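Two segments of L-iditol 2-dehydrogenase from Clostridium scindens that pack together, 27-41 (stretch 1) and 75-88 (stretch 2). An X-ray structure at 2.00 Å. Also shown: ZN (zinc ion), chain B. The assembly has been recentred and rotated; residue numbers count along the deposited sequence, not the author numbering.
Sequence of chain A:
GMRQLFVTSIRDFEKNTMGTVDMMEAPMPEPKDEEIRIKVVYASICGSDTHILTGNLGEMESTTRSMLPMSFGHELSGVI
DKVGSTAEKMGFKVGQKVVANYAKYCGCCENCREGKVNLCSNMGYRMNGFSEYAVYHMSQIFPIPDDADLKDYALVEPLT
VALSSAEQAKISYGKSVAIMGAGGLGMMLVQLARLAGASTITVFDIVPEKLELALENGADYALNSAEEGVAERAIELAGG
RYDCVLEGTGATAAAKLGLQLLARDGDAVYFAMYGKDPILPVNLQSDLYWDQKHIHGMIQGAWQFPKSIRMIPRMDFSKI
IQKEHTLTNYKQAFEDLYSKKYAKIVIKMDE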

# COMPACT_ATOMS: atom_id res chain seq x y z
N PRO A 27 18.17 -13.42 -42.79
CA PRO A 27 18.28 -12.14 -43.48
C PRO A 27 18.34 -11.01 -42.46
O PRO A 27 17.89 -11.16 -41.34
CB PRO A 27 17.00 -12.09 -44.30
CG PRO A 27 16.00 -12.89 -43.49
CD PRO A 27 16.77 -13.91 -42.71
N MSE A 28 18.95 -9.90 -42.86
CA MSE A 28 18.98 -8.69 -42.09
C MSE A 28 17.55 -8.14 -41.92
O MSE A 28 16.86 -7.93 -42.89
CB MSE A 28 19.82 -7.68 -42.85
CG MSE A 28 19.97 -6.35 -42.19
SE MSE A 28 21.10 -6.55 -40.59
CE MSE A 28 22.25 -4.95 -40.61
N PRO A 29 17.09 -7.92 -40.68
CA PRO A 29 15.74 -7.35 -40.57
C PRO A 29 15.72 -5.82 -40.75
O PRO A 29 16.73 -5.15 -40.56
CB PRO A 29 15.31 -7.75 -39.16
CG PRO A 29 16.55 -7.75 -38.39
CD PRO A 29 17.61 -8.32 -39.36
N GLU A 30 14.56 -5.29 -41.11
CA GLU A 30 14.41 -3.89 -41.49
C GLU A 30 13.34 -3.29 -40.63
O GLU A 30 12.30 -3.86 -40.48
CB GLU A 30 13.96 -3.83 -42.98
CG GLU A 30 15.10 -4.00 -44.01
CD GLU A 30 16.26 -3.06 -43.73
OE1 GLU A 30 16.01 -1.98 -43.14
OE2 GLU A 30 17.43 -3.37 -44.05
N PRO A 31 13.59 -2.14 -40.03
CA PRO A 31 12.53 -1.59 -39.18
C PRO A 31 11.50 -0.77 -39.94
O PRO A 31 11.86 0.03 -40.77
CB PRO A 31 13.29 -0.65 -38.28
CG PRO A 31 14.51 -0.29 -39.08
CD PRO A 31 14.87 -1.47 -39.85
N LYS A 32 10.22 -0.94 -39.59
CA LYS A 32 9.16 -0.03 -40.05
C LYS A 32 9.31 1.32 -39.34
O LYS A 32 10.28 1.52 -38.63
CB LYS A 32 7.80 -0.57 -39.70
CG LYS A 32 7.55 -1.96 -40.11
CD LYS A 32 6.06 -2.25 -39.97
CE LYS A 32 5.76 -3.71 -39.85
NZ LYS A 32 6.60 -4.52 -40.77
N ASP A 33 8.35 2.23 -39.54
CA ASP A 33 8.45 3.64 -39.05
C ASP A 33 8.63 3.77 -37.51
O ASP A 33 9.41 4.62 -37.03
CB ASP A 33 7.21 4.46 -39.47
CG ASP A 33 7.12 4.67 -40.99
OD1 ASP A 33 8.10 4.42 -41.70
OD2 ASP A 33 6.05 5.07 -41.48
N GLU A 34 7.94 2.91 -36.77
CA GLU A 34 8.00 2.95 -35.32
C GLU A 34 8.97 1.95 -34.70
O GLU A 34 8.97 1.81 -33.46
CB GLU A 34 6.61 2.77 -34.75
CG GLU A 34 5.68 3.87 -35.21
CD GLU A 34 4.38 3.87 -34.49
OE1 GLU A 34 4.18 3.10 -33.52
OE2 GLU A 34 3.53 4.66 -34.89
N GLU A 35 9.79 1.31 -35.53
CA GLU A 35 10.66 0.24 -35.08
C GLU A 35 12.09 0.69 -35.09
O GLU A 35 12.41 1.72 -35.64
CB GLU A 35 10.50 -1.00 -35.95
CG GLU A 35 9.20 -1.73 -35.70
CD GLU A 35 8.97 -2.92 -36.65
OE1 GLU A 35 9.54 -3.01 -37.75
OE2 GLU A 35 8.17 -3.77 -36.27
N ILE A 36 12.95 -0.12 -34.47
CA ILE A 36 14.33 0.22 -34.24
C ILE A 36 15.09 -1.07 -34.40
O ILE A 36 14.67 -2.12 -33.87
CB ILE A 36 14.54 0.73 -32.79
CG1 ILE A 36 13.71 1.99 -32.55
CG2 ILE A 36 15.98 1.03 -32.54
CD1 ILE A 36 13.98 2.63 -31.25
N ARG A 37 16.21 -1.02 -35.09
CA ARG A 37 17.06 -2.16 -35.20
C ARG A 37 18.27 -1.95 -34.31
O ARG A 37 18.90 -0.88 -34.30
CB ARG A 37 17.50 -2.39 -36.63
CG ARG A 37 18.39 -3.61 -36.75
CD ARG A 37 19.41 -3.42 -37.85
NE ARG A 37 18.76 -3.55 -39.09
CZ ARG A 37 19.09 -2.91 -40.22
NH1 ARG A 37 20.10 -2.06 -40.30
NH2 ARG A 37 18.36 -3.16 -41.28
N ILE A 38 18.57 -3.00 -33.55
CA ILE A 38 19.68 -3.04 -32.63
C ILE A 38 20.75 -3.89 -33.20
O ILE A 38 20.51 -4.99 -33.68
CB ILE A 38 19.31 -3.78 -31.25
CG1 ILE A 38 18.12 -3.18 -30.58
CG2 ILE A 38 20.43 -3.73 -30.27
CD1 ILE A 38 18.14 -1.70 -30.69
N LYS A 39 21.96 -3.43 -33.05
CA LYS A 39 23.06 -4.30 -33.22
C LYS A 39 23.32 -4.90 -31.83
O LYS A 39 23.69 -4.17 -30.90
CB LYS A 39 24.28 -3.54 -33.64
CG LYS A 39 25.33 -4.45 -34.05
CD LYS A 39 26.71 -3.89 -33.92
CE LYS A 39 27.64 -4.87 -34.62
NZ LYS A 39 29.03 -4.46 -34.38
N VAL A 40 23.22 -6.22 -31.72
CA VAL A 40 23.27 -6.85 -30.42
C VAL A 40 24.71 -7.07 -30.07
O VAL A 40 25.47 -7.60 -30.85
CB VAL A 40 22.49 -8.14 -30.40
CG1 VAL A 40 22.47 -8.72 -28.97
CG2 VAL A 40 21.06 -7.88 -30.83
N VAL A 41 25.09 -6.65 -28.86
CA VAL A 41 26.46 -6.81 -28.39
C VAL A 41 26.59 -7.93 -27.33
O VAL A 41 27.47 -8.78 -27.43
CB VAL A 41 27.00 -5.48 -27.87
CG1 VAL A 41 28.40 -5.65 -27.21
CG2 VAL A 41 27.01 -4.49 -29.00
N GLU A 75 17.26 -11.53 -23.45
CA GLU A 75 18.06 -10.81 -22.52
C GLU A 75 19.23 -10.24 -23.28
O GLU A 75 20.11 -11.00 -23.69
CB GLU A 75 18.54 -11.72 -21.40
CG GLU A 75 17.42 -12.46 -20.67
CD GLU A 75 17.93 -13.32 -19.45
OE1 GLU A 75 19.15 -13.48 -19.21
OE2 GLU A 75 17.07 -13.79 -18.69
N LEU A 76 19.21 -8.95 -23.57
CA LEU A 76 20.24 -8.40 -24.50
C LEU A 76 20.48 -6.91 -24.34
O LEU A 76 19.58 -6.12 -23.91
CB LEU A 76 19.90 -8.67 -25.97
CG LEU A 76 18.64 -7.92 -26.46
CD1 LEU A 76 18.73 -7.58 -27.88
CD2 LEU A 76 17.40 -8.72 -26.18
N SER A 77 21.72 -6.55 -24.64
CA SER A 77 22.09 -5.15 -24.74
C SER A 77 22.77 -4.94 -26.08
O SER A 77 23.34 -5.86 -26.61
CB SER A 77 23.06 -4.78 -23.61
OG SER A 77 24.19 -5.58 -23.70
N GLY A 78 22.73 -3.74 -26.62
CA GLY A 78 23.55 -3.40 -27.74
C GLY A 78 23.41 -1.94 -28.09
O GLY A 78 23.17 -1.11 -27.22
N VAL A 79 23.55 -1.64 -29.38
CA VAL A 79 23.60 -0.25 -29.87
C VAL A 79 22.58 -0.12 -31.02
O VAL A 79 22.44 -1.02 -31.83
CB VAL A 79 25.01 0.08 -30.32
CG1 VAL A 79 25.09 1.47 -30.80
CG2 VAL A 79 25.98 -0.07 -29.16
N ILE A 80 21.85 0.98 -31.06
CA ILE A 80 20.93 1.24 -32.13
C ILE A 80 21.71 1.35 -33.47
O ILE A 80 22.68 2.07 -33.58
CB ILE A 80 20.13 2.50 -31.90
CG1 ILE A 80 19.26 2.34 -30.65
CG2 ILE A 80 19.26 2.80 -33.12
CD1 ILE A 80 18.14 3.38 -30.48
N ASP A 81 21.24 0.58 -34.45
CA ASP A 81 21.84 0.47 -35.76
C ASP A 81 21.01 1.19 -36.83
O ASP A 81 21.57 1.67 -37.79
CB ASP A 81 21.89 -1.00 -36.14
CG ASP A 81 22.59 -1.23 -37.43
OD1 ASP A 81 23.81 -0.97 -37.46
OD2 ASP A 81 21.95 -1.70 -38.40
N LYS A 82 19.70 1.27 -36.66
CA LYS A 82 18.84 1.94 -37.61
C LYS A 82 17.47 2.19 -36.99
O LYS A 82 16.95 1.36 -36.23
CB LYS A 82 18.67 1.07 -38.83
CG LYS A 82 17.66 1.58 -39.82
CD LYS A 82 17.83 0.89 -41.16
CE LYS A 82 16.78 1.33 -42.21
NZ LYS A 82 16.88 0.44 -43.38
N VAL A 83 16.90 3.34 -37.32
CA VAL A 83 15.71 3.88 -36.68
C VAL A 83 14.64 4.21 -37.76
O VAL A 83 14.93 4.91 -38.69
CB VAL A 83 16.09 5.20 -35.92
CG1 VAL A 83 14.89 5.77 -35.22
CG2 VAL A 83 17.13 4.96 -34.87
N GLY A 84 13.42 3.74 -37.61
CA GLY A 84 12.31 4.25 -38.43
C GLY A 84 12.06 5.73 -38.18
O GLY A 84 12.39 6.28 -37.12
N SER A 85 11.46 6.40 -39.15
CA SER A 85 11.22 7.82 -39.06
C SER A 85 10.37 8.22 -37.86
O SER A 85 10.68 9.21 -37.22
CB SER A 85 10.60 8.33 -40.39
OG SER A 85 9.50 7.54 -40.78
N THR A 86 9.34 7.48 -37.48
CA THR A 86 8.58 7.89 -36.30
C THR A 86 9.46 7.78 -35.04
O THR A 86 9.52 8.68 -34.17
CB THR A 86 7.34 7.07 -36.11
OG1 THR A 86 6.53 7.20 -37.26
CG2 THR A 86 6.54 7.57 -34.92
N ALA A 87 10.21 6.70 -34.95
CA ALA A 87 11.04 6.53 -33.79
C ALA A 87 12.11 7.61 -33.67
O ALA A 87 12.47 8.00 -32.57
CB ALA A 87 11.66 5.17 -33.80
N GLU A 88 12.64 8.07 -34.81
CA GLU A 88 13.67 9.10 -34.78
C GLU A 88 13.08 10.35 -34.18
O GLU A 88 13.72 11.06 -33.43
CB GLU A 88 14.22 9.40 -36.19
CG GLU A 88 15.70 9.62 -36.16
CD GLU A 88 16.33 9.70 -37.51
OE1 GLU A 88 15.79 10.40 -38.37
OE2 GLU A 88 17.37 9.05 -37.73
ZN ZN B . 15.01 -13.63 -18.61
O HOH W 1 10.63 4.76 -41.31
O HOH W 2 14.74 -14.09 -16.28
O HOH W 3 12.66 -13.81 -18.22

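What does Lys 82, the residue most covered by the opposing stretch, do with its long side chain? Its four chi angles are all t, so the chain runs fully extended across stretch 1. CG packs on the ring of Pro 31, 3.7 Å from its CG, and NZ ends 2.6 Å from Glu 30 OE1 in a salt bridge. A lysine suits this place because its methylenes cover apolar surface while its amine reaches a carboxylate.

How does Arg 37 fit beside it? The backbone pairs the two residues: Arg 37 N donates to Lys 82 O at 2.7 Å. A beta bulge follows, and Arg 37 O accepts from both Asp 81 N (2.8 Å) and Lys 82 N (3.3 Å). At the bulge the CA-to-CB bond of Asp 81 points toward stretch 1, and Asp 81 OD2 meets Arg 37 NH1 at 2.7 Å in a salt bridge near the guanidinium plane. Lys 82 CB lies over one face of that group. Arg 37 NH2 also bridges to Glu 30 OE2 at 2.9 Å.

Why does Asp 33, largely exposed, cover so much? It sits in the type I turn from Lys 32 to Glu 35, and its own carbonyl faces the start of a helix. Asp 33 O accepts from Ala 87 N at 3.0 Å and, weakly, from Thr 86 N at 2.9 Å. Gly 84 fits tightly here: a CB would clash with Lys 32 O and Asp 33 O.

Which apolar side chains meet across the strands? Ile 36 CG2 touches Ile 80 CG2 at 3.8 Å, and Val 40 CG2 touches Leu 76 CD1 at 3.8 Å. Antiparallel pairing continues beside them, with Lys 39 N donating to Val 79 O at 2.7 Å.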